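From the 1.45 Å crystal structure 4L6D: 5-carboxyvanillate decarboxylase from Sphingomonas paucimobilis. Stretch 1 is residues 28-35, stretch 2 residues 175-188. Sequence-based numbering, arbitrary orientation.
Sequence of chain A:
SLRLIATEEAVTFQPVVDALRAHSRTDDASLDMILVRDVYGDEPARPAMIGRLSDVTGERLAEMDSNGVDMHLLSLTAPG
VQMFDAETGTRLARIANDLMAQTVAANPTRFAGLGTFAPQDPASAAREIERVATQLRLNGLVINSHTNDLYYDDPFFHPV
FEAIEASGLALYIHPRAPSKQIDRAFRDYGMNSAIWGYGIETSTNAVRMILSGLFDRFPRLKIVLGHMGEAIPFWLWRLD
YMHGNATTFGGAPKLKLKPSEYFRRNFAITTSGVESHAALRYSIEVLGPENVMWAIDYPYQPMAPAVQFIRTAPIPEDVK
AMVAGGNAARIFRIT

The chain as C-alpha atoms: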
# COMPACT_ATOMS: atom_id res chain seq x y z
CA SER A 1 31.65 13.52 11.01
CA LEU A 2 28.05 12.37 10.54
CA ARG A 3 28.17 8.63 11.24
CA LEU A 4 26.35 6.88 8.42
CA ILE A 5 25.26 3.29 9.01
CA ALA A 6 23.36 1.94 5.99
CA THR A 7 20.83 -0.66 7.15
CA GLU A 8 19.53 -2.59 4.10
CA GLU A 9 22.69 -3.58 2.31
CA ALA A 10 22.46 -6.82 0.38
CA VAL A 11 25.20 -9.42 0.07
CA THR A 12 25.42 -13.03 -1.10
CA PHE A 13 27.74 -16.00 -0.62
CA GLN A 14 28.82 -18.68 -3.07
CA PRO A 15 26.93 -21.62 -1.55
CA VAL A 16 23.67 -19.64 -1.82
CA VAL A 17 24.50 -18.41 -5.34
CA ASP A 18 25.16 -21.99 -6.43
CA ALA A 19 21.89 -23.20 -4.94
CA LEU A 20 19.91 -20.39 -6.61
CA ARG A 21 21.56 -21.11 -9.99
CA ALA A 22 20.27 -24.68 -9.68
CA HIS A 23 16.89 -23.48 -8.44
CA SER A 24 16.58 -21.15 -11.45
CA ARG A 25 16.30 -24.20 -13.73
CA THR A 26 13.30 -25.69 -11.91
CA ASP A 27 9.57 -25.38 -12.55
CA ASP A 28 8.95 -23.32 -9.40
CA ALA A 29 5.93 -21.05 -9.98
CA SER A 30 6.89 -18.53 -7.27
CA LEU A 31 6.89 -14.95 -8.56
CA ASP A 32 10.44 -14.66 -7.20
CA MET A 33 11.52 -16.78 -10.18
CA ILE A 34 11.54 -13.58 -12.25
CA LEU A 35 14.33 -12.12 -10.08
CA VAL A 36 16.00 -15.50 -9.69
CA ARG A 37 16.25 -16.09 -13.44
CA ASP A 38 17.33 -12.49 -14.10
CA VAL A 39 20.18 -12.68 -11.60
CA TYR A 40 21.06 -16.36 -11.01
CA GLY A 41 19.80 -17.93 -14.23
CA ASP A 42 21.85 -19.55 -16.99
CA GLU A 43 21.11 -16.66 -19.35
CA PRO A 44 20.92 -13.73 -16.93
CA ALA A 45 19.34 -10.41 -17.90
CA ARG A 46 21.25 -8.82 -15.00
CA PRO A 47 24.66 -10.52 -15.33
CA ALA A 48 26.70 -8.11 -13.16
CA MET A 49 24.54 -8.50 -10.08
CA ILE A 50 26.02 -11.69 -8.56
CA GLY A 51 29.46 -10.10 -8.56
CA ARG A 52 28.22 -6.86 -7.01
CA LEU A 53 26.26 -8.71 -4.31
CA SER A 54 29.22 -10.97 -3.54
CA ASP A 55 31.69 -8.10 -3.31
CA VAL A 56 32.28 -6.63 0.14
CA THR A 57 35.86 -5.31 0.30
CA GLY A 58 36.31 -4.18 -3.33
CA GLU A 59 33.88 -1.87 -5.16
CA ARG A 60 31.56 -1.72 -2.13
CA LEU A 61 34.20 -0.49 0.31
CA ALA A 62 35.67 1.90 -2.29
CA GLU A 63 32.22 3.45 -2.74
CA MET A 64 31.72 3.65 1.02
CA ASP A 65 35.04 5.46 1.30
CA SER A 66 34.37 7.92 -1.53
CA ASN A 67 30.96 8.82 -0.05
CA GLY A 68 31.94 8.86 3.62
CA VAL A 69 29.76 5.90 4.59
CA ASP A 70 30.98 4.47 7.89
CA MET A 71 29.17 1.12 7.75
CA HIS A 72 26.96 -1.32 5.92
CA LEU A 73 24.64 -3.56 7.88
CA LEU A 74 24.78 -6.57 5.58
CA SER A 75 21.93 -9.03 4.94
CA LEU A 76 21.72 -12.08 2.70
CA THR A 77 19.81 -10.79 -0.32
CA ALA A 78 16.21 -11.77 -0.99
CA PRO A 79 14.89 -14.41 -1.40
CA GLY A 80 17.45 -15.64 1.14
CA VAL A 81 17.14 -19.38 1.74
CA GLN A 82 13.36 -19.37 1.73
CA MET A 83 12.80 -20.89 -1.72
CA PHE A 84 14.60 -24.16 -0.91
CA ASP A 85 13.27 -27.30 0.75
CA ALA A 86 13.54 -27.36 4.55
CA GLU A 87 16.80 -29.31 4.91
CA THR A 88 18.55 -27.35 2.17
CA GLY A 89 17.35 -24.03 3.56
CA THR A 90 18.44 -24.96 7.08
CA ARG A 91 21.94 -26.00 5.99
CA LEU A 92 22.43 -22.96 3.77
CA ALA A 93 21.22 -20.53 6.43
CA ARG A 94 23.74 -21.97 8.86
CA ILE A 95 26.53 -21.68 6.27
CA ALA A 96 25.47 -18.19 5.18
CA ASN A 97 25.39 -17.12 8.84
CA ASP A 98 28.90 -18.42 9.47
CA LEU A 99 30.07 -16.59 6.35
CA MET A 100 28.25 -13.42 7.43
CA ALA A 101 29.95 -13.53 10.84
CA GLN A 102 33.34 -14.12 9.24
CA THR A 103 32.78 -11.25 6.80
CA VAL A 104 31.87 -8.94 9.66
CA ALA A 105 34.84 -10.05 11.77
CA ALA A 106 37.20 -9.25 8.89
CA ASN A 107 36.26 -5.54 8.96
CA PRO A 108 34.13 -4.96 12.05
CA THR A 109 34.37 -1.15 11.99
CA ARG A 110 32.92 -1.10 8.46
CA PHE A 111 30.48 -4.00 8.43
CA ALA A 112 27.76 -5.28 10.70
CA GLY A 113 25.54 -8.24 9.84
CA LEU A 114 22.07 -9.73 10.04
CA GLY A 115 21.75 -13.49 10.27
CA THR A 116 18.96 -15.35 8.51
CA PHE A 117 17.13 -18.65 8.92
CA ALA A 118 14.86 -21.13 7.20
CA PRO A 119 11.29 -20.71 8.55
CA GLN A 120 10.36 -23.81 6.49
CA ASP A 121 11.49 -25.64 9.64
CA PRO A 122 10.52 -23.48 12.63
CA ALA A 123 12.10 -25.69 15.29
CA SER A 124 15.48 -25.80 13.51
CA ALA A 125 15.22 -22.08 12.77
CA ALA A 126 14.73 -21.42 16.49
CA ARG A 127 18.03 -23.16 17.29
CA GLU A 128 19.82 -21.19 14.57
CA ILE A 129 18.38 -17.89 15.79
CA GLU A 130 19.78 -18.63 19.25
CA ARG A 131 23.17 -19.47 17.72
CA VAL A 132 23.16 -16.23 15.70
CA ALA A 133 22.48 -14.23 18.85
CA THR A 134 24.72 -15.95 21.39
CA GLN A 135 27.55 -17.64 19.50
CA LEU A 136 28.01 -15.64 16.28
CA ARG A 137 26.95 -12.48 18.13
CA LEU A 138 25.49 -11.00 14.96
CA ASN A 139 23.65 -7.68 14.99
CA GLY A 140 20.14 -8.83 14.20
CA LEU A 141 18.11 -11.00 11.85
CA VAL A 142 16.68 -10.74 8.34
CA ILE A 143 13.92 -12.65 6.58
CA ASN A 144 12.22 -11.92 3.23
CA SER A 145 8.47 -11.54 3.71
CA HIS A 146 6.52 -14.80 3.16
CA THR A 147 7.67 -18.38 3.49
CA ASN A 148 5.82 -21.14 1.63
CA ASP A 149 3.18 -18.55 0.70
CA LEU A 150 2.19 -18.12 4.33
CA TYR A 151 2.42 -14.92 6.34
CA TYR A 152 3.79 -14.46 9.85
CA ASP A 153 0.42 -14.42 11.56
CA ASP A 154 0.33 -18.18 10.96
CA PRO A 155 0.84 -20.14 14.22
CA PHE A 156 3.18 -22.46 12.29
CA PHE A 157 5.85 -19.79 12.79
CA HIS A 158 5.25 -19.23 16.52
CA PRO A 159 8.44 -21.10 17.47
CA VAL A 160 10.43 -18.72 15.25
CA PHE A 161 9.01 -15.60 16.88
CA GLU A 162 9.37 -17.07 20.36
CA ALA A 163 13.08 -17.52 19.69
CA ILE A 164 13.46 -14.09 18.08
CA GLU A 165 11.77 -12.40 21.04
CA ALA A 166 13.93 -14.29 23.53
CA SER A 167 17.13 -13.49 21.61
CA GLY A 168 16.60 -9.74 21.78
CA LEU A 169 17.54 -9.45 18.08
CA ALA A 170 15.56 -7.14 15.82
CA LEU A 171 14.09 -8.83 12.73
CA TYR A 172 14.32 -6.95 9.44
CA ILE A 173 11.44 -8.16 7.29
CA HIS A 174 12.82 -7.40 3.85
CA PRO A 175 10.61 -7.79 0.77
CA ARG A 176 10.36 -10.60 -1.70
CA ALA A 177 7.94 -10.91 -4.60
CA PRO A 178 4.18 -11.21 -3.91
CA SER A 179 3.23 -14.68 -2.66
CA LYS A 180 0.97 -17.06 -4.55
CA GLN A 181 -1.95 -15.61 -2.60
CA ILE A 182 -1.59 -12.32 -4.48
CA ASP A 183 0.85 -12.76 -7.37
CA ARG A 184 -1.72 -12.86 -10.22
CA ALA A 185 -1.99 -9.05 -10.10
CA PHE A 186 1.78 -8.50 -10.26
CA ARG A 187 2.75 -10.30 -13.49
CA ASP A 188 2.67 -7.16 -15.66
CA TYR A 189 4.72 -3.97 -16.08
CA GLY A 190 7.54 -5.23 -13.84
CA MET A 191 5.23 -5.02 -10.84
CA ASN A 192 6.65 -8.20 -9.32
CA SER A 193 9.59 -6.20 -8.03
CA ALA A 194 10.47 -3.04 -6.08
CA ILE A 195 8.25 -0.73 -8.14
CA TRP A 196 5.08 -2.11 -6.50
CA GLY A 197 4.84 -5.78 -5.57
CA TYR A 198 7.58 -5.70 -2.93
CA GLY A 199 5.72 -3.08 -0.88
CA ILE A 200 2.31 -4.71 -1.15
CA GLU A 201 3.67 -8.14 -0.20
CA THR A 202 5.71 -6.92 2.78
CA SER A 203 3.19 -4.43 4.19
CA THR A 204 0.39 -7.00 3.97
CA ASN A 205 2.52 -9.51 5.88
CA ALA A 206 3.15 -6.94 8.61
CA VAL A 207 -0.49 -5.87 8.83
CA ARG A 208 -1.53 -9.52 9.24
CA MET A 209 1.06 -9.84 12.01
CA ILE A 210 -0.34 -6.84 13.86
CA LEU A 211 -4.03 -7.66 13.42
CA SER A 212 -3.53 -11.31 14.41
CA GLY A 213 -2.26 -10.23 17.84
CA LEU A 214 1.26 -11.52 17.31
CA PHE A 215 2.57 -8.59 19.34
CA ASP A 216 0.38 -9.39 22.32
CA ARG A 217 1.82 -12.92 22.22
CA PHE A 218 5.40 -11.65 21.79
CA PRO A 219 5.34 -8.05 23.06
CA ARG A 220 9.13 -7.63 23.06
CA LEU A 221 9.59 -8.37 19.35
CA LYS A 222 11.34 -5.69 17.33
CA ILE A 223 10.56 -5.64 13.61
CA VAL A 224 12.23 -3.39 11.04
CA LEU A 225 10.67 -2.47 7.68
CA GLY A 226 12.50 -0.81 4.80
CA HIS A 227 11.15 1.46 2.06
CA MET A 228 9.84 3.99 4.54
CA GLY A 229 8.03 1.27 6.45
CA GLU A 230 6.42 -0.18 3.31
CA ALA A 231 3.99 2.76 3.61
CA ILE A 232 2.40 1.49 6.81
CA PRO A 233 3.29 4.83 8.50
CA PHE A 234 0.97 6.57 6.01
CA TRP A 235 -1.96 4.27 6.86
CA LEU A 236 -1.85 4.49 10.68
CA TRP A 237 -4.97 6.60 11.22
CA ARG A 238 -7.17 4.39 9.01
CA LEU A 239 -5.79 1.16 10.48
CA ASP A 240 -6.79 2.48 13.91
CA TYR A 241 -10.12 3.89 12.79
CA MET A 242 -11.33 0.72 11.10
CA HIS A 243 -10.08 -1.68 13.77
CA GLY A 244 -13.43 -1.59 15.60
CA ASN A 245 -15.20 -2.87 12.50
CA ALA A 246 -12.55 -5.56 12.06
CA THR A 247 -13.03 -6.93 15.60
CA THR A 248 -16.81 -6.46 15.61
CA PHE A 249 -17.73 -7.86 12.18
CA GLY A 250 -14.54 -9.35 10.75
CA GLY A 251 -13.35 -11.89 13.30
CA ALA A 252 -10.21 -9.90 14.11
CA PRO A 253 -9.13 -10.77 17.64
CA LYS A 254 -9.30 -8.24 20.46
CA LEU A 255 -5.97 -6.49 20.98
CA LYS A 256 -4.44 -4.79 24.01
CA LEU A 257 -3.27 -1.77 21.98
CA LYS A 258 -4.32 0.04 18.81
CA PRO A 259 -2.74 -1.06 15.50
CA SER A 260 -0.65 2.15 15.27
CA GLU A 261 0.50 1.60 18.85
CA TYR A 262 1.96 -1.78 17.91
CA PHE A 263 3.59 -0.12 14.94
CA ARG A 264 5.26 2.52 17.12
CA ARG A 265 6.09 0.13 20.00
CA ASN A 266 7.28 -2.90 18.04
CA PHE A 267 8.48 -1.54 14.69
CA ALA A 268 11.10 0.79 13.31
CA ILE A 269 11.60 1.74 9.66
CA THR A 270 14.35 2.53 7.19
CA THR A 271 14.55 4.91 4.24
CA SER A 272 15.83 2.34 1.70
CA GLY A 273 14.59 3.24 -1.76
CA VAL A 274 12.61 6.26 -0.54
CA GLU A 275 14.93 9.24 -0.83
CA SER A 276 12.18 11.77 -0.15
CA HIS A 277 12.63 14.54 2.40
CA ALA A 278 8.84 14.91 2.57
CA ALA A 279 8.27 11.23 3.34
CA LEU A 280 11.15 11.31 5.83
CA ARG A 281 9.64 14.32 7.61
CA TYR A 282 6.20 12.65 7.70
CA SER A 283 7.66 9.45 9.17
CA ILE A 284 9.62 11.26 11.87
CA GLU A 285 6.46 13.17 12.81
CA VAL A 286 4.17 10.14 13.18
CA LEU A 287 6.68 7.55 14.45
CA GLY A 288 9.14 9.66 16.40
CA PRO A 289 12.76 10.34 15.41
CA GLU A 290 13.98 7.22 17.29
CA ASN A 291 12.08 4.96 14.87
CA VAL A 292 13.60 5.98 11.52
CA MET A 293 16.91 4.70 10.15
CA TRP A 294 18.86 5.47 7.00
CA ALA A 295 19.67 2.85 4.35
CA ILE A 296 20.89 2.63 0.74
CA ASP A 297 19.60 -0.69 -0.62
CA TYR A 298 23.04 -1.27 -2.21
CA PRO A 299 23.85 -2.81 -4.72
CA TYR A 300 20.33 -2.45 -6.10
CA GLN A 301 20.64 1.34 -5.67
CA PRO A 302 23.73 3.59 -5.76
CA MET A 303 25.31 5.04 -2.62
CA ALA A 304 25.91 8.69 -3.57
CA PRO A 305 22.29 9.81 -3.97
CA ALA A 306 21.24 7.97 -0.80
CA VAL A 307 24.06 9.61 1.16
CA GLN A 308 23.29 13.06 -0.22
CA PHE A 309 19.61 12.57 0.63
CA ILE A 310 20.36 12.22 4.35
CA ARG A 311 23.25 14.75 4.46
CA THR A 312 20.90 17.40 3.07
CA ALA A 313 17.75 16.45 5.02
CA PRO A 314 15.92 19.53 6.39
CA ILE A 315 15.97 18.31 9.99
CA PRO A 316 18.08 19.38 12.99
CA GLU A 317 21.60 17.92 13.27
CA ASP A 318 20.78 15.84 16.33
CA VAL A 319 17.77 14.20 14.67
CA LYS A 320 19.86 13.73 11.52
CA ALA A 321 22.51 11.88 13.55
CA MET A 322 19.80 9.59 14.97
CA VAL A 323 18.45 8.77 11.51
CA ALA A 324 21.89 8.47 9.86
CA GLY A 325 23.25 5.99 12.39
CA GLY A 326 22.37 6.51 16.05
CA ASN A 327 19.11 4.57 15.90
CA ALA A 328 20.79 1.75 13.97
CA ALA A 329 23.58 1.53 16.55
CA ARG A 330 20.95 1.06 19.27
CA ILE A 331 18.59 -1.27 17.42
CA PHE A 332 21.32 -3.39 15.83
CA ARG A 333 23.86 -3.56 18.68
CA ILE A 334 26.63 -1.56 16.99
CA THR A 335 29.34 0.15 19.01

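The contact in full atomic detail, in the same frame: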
# COMPACT_ATOMS: atom_id res chain seq x y z
N ASP A 28 9.54 -24.10 -10.48
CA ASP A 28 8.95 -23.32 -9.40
C ASP A 28 8.08 -22.19 -9.96
O ASP A 28 8.52 -21.43 -10.83
CB ASP A 28 10.06 -22.75 -8.52
CG ASP A 28 9.56 -22.22 -7.19
OD1 ASP A 28 8.37 -21.85 -7.07
OD2 ASP A 28 10.37 -22.18 -6.25
N ALA A 29 6.85 -22.07 -9.48
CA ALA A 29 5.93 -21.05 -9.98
C ALA A 29 5.96 -19.76 -9.16
O ALA A 29 5.23 -18.81 -9.47
CB ALA A 29 4.50 -21.59 -10.05
N SER A 30 6.77 -19.73 -8.10
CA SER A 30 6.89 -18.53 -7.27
C SER A 30 7.23 -17.31 -8.12
O SER A 30 8.05 -17.40 -9.03
CB SER A 30 7.98 -18.72 -6.21
OG SER A 30 8.17 -17.52 -5.47
N LEU A 31 6.62 -16.17 -7.81
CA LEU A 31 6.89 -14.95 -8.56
C LEU A 31 8.34 -14.49 -8.39
O LEU A 31 8.84 -13.73 -9.21
CB LEU A 31 5.90 -13.84 -8.17
CG LEU A 31 5.86 -12.59 -9.06
CD1 LEU A 31 5.36 -12.90 -10.45
CD2 LEU A 31 4.97 -11.56 -8.41
N ASP A 32 9.02 -14.96 -7.35
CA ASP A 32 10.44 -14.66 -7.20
C ASP A 32 11.29 -15.25 -8.31
O ASP A 32 12.45 -14.86 -8.46
CB ASP A 32 10.98 -15.11 -5.85
CG ASP A 32 10.49 -14.24 -4.73
OD1 ASP A 32 10.95 -13.08 -4.62
OD2 ASP A 32 9.61 -14.70 -3.98
N MET A 33 10.75 -16.20 -9.07
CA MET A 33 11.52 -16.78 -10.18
C MET A 33 11.90 -15.77 -11.25
O MET A 33 12.85 -15.99 -11.99
CB MET A 33 10.80 -17.99 -10.79
CG MET A 33 10.73 -19.19 -9.84
SD MET A 33 12.34 -19.93 -9.46
CE MET A 33 12.65 -20.81 -10.99
N ILE A 34 11.17 -14.65 -11.32
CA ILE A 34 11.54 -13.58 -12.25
C ILE A 34 12.91 -13.02 -11.86
O ILE A 34 13.84 -13.03 -12.67
CB ILE A 34 10.46 -12.47 -12.33
CG1 ILE A 34 9.16 -13.04 -12.91
CG2 ILE A 34 10.96 -11.31 -13.18
CD1 ILE A 34 7.98 -12.07 -12.92
N LEU A 35 13.04 -12.54 -10.62
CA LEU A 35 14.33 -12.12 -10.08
C LEU A 35 15.38 -13.22 -10.19
O LEU A 35 16.51 -12.98 -10.62
CB LEU A 35 14.17 -11.74 -8.60
CG LEU A 35 15.47 -11.57 -7.80
CD1 LEU A 35 16.17 -10.30 -8.23
CD2 LEU A 35 15.18 -11.58 -6.31
N PRO A 175 11.56 -7.23 1.74
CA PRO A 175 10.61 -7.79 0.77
C PRO A 175 11.09 -9.06 0.05
O PRO A 175 12.26 -9.44 0.04
CB PRO A 175 10.44 -6.66 -0.26
CG PRO A 175 10.85 -5.42 0.47
CD PRO A 175 11.93 -5.84 1.41
N ARG A 176 10.12 -9.74 -0.55
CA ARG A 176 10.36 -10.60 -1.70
C ARG A 176 9.14 -10.39 -2.59
O ARG A 176 8.27 -9.58 -2.27
CB ARG A 176 10.56 -12.08 -1.30
CG ARG A 176 9.37 -12.68 -0.57
CD ARG A 176 9.60 -14.13 -0.18
NE ARG A 176 9.63 -15.01 -1.34
CZ ARG A 176 9.60 -16.34 -1.25
NH1 ARG A 176 9.57 -16.91 -0.05
NH2 ARG A 176 9.62 -17.08 -2.35
N ALA A 177 9.08 -11.09 -3.71
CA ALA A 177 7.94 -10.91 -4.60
C ALA A 177 6.64 -11.38 -3.94
O ALA A 177 6.65 -12.30 -3.11
CB ALA A 177 8.17 -11.66 -5.91
N PRO A 178 5.51 -10.76 -4.33
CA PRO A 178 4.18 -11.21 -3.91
C PRO A 178 4.02 -12.73 -3.90
O PRO A 178 4.37 -13.41 -4.87
CB PRO A 178 3.28 -10.58 -4.97
CG PRO A 178 3.96 -9.24 -5.23
CD PRO A 178 5.44 -9.52 -5.13
N SER A 179 3.48 -13.25 -2.81
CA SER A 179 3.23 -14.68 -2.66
C SER A 179 2.17 -15.16 -3.63
O SER A 179 1.52 -14.37 -4.32
CB SER A 179 2.76 -15.01 -1.24
OG SER A 179 1.38 -14.67 -1.09
N LYS A 180 1.96 -16.47 -3.65
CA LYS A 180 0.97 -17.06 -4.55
C LYS A 180 -0.45 -16.61 -4.20
O LYS A 180 -1.35 -16.69 -5.04
CB LYS A 180 1.08 -18.59 -4.57
CG LYS A 180 2.33 -19.12 -5.25
CD LYS A 180 2.38 -20.64 -5.21
CE LYS A 180 3.65 -21.13 -5.90
NZ LYS A 180 3.65 -22.59 -6.12
N GLN A 181 -0.64 -16.11 -2.99
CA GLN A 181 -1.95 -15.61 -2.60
C GLN A 181 -2.33 -14.37 -3.40
O GLN A 181 -3.52 -14.10 -3.60
CB GLN A 181 -1.96 -15.27 -1.11
CG GLN A 181 -1.66 -16.47 -0.22
CD GLN A 181 -2.12 -16.26 1.21
OE1 GLN A 181 -3.19 -15.69 1.45
NE2 GLN A 181 -1.32 -16.72 2.17
N ILE A 182 -1.33 -13.62 -3.85
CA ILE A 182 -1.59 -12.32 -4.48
C ILE A 182 -0.86 -12.10 -5.81
O ILE A 182 -1.06 -11.07 -6.45
CB ILE A 182 -1.26 -11.14 -3.53
CG1 ILE A 182 0.19 -11.23 -3.04
CG2 ILE A 182 -2.22 -11.14 -2.35
CD1 ILE A 182 0.72 -9.93 -2.43
N ASP A 183 -0.03 -13.05 -6.24
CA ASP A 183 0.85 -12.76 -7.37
C ASP A 183 0.20 -12.54 -8.74
O ASP A 183 0.82 -11.95 -9.61
CB ASP A 183 2.01 -13.76 -7.48
CG ASP A 183 1.56 -15.19 -7.77
OD1 ASP A 183 0.43 -15.41 -8.25
OD2 ASP A 183 2.36 -16.10 -7.52
N ARG A 184 -1.04 -13.00 -8.93
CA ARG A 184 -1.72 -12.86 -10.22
C ARG A 184 -1.76 -11.41 -10.71
O ARG A 184 -1.67 -11.15 -11.91
CB ARG A 184 -3.14 -13.43 -10.15
CG ARG A 184 -3.24 -14.94 -10.30
CD ARG A 184 -4.68 -15.42 -10.09
NE ARG A 184 -5.66 -14.69 -10.90
CZ ARG A 184 -6.98 -14.74 -10.72
NH1 ARG A 184 -7.49 -15.50 -9.76
NH2 ARG A 184 -7.79 -14.03 -11.50
N ALA A 185 -1.88 -10.47 -9.77
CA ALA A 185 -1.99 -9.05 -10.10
C ALA A 185 -0.66 -8.35 -10.34
O ALA A 185 -0.62 -7.14 -10.64
CB ALA A 185 -2.78 -8.31 -9.02
N PHE A 186 0.44 -9.09 -10.20
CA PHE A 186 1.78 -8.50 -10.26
C PHE A 186 2.66 -9.10 -11.34
O PHE A 186 3.89 -9.04 -11.25
CB PHE A 186 2.46 -8.62 -8.89
CG PHE A 186 1.71 -7.93 -7.78
CD1 PHE A 186 0.68 -8.59 -7.13
CD2 PHE A 186 2.00 -6.63 -7.42
CE1 PHE A 186 -0.06 -7.96 -6.13
CE2 PHE A 186 1.27 -6.00 -6.42
CZ PHE A 186 0.25 -6.67 -5.77
N ARG A 187 2.03 -9.67 -12.37
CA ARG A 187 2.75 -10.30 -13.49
C ARG A 187 3.04 -9.34 -14.64
O ARG A 187 3.71 -9.71 -15.60
CB ARG A 187 1.96 -11.50 -14.02
CG ARG A 187 1.85 -12.68 -13.05
CD ARG A 187 2.98 -13.68 -13.25
NE ARG A 187 2.97 -14.72 -12.22
CZ ARG A 187 3.98 -15.55 -11.98
NH1 ARG A 187 5.10 -15.46 -12.70
NH2 ARG A 187 3.89 -16.44 -11.01
N ASP A 188 2.54 -8.11 -14.55
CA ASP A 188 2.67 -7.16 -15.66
C ASP A 188 3.44 -5.91 -15.26
O ASP A 188 3.49 -5.54 -14.08
CB ASP A 188 1.29 -6.75 -16.18
CG ASP A 188 0.54 -7.91 -16.77
OD1 ASP A 188 1.06 -8.52 -17.73
OD2 ASP A 188 -0.57 -8.23 -16.28
O HOH W 1 6.74 -22.47 -4.95
O HOH W 2 2.55 -18.37 -8.98
O HOH W 3 5.59 -23.96 -7.70
O HOH W 4 7.23 -17.21 -11.85
O HOH W 5 4.51 -15.96 -5.92
O HOH W 6 6.99 -14.91 -4.03

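The contact between residues 28-35 and 175-188 is a compact, mixed one that combines a buried aspartate-arginine salt bridge, a buried leucine in an apolar pocket, and a more exposed arginine bound to a backbone carbonyl, with ordered waters bridging several of the remaining polar groups. It joins segments at least 144 residues apart in sequence and buries 562 Å² in total.

Asp32 is the polar centre. Its CA-to-CB bond points toward the second stretch, and its carboxylate engages two consecutive residues there. OD2 forms a salt bridge with Arg176, lying at the edge of the guanidinium, near its plane, where it accepts hydrogen bonds from NE (2.7 Å from Asp32 OD2) and NH2 (2.9 Å from the same oxygen). The other oxygen, Asp32 OD1, accepts a nearly linear hydrogen bond from the backbone Ala177 N at 2.9 Å. One side chain thus holds both the charge of Arg176 and the main chain that follows it, and it is here that the backbones run close, with Asp32 CA 5.2 Å from Ala177 CA. Water 6 extends the network, lying 2.6 Å from Asp32 OD2 and 2.8 Å from Ala177 O.

Asp32 lies within a turn held by its own hydrogen bonds. Ser30 to Met33 form a type I turn, closed by the backbone hydrogen bond from Met33 N to Ser30 O (3.0 Å), and Ser30 OG accepts from Asp32 N at 3.3 Å as a capping bond ahead of the helix. Just upstream, Asp28 OD1 accepts from Ser30 N at 2.8 Å.

Leu31 provides the apolar core and has the largest area covered by the other stretch. Its CB lies 3.9 Å from Ala177 CB, while its CD2 reaches Pro178 CD and Phe186 CB, each at 3.9 Å, and Asp183 CB at 3.8 Å. The other methyl, CD1, sits over one face of the Arg187 guanidinium, 3.4 Å from Arg187 CZ. This arrangement leaves the edge of that group free for polar partners: Arg187 NH2 donates to Ala29 O at 3.1 Å, with Ala29 O near the guanidinium plane. Within its own stretch Arg187 also forms a long salt bridge, NH2 to Asp183 OD2, at 3.8 Å.

Waters link the remaining polar groups. Water 2 donates to both Ala29 O (2.8 Å) and Asp183 OD2 (2.7 Å), joining atoms that are themselves 4.4 Å apart. Water 4 connects Ser30 O and Arg187 NH1, at 2.9 Å from each. Water 5 accepts from Leu31 N at 2.8 Å and also lies 2.8 Å from Pro178 O and 2.7 Å from Asp183 OD2. At the exposed margin, the extended Lys180 side chain brings its end closer to the first stretch, yet the nearest approach of NZ to Ala29 is 4.1 Å, to CB. It is linked through water 3, which accepts from Lys180 NZ and Ala29 N at 2.9 Å each, and through water 1, which donates to Asp28 OD1 at 2.7 Å and accepts a weak bond from Lys180 NZ at 3.3 Å.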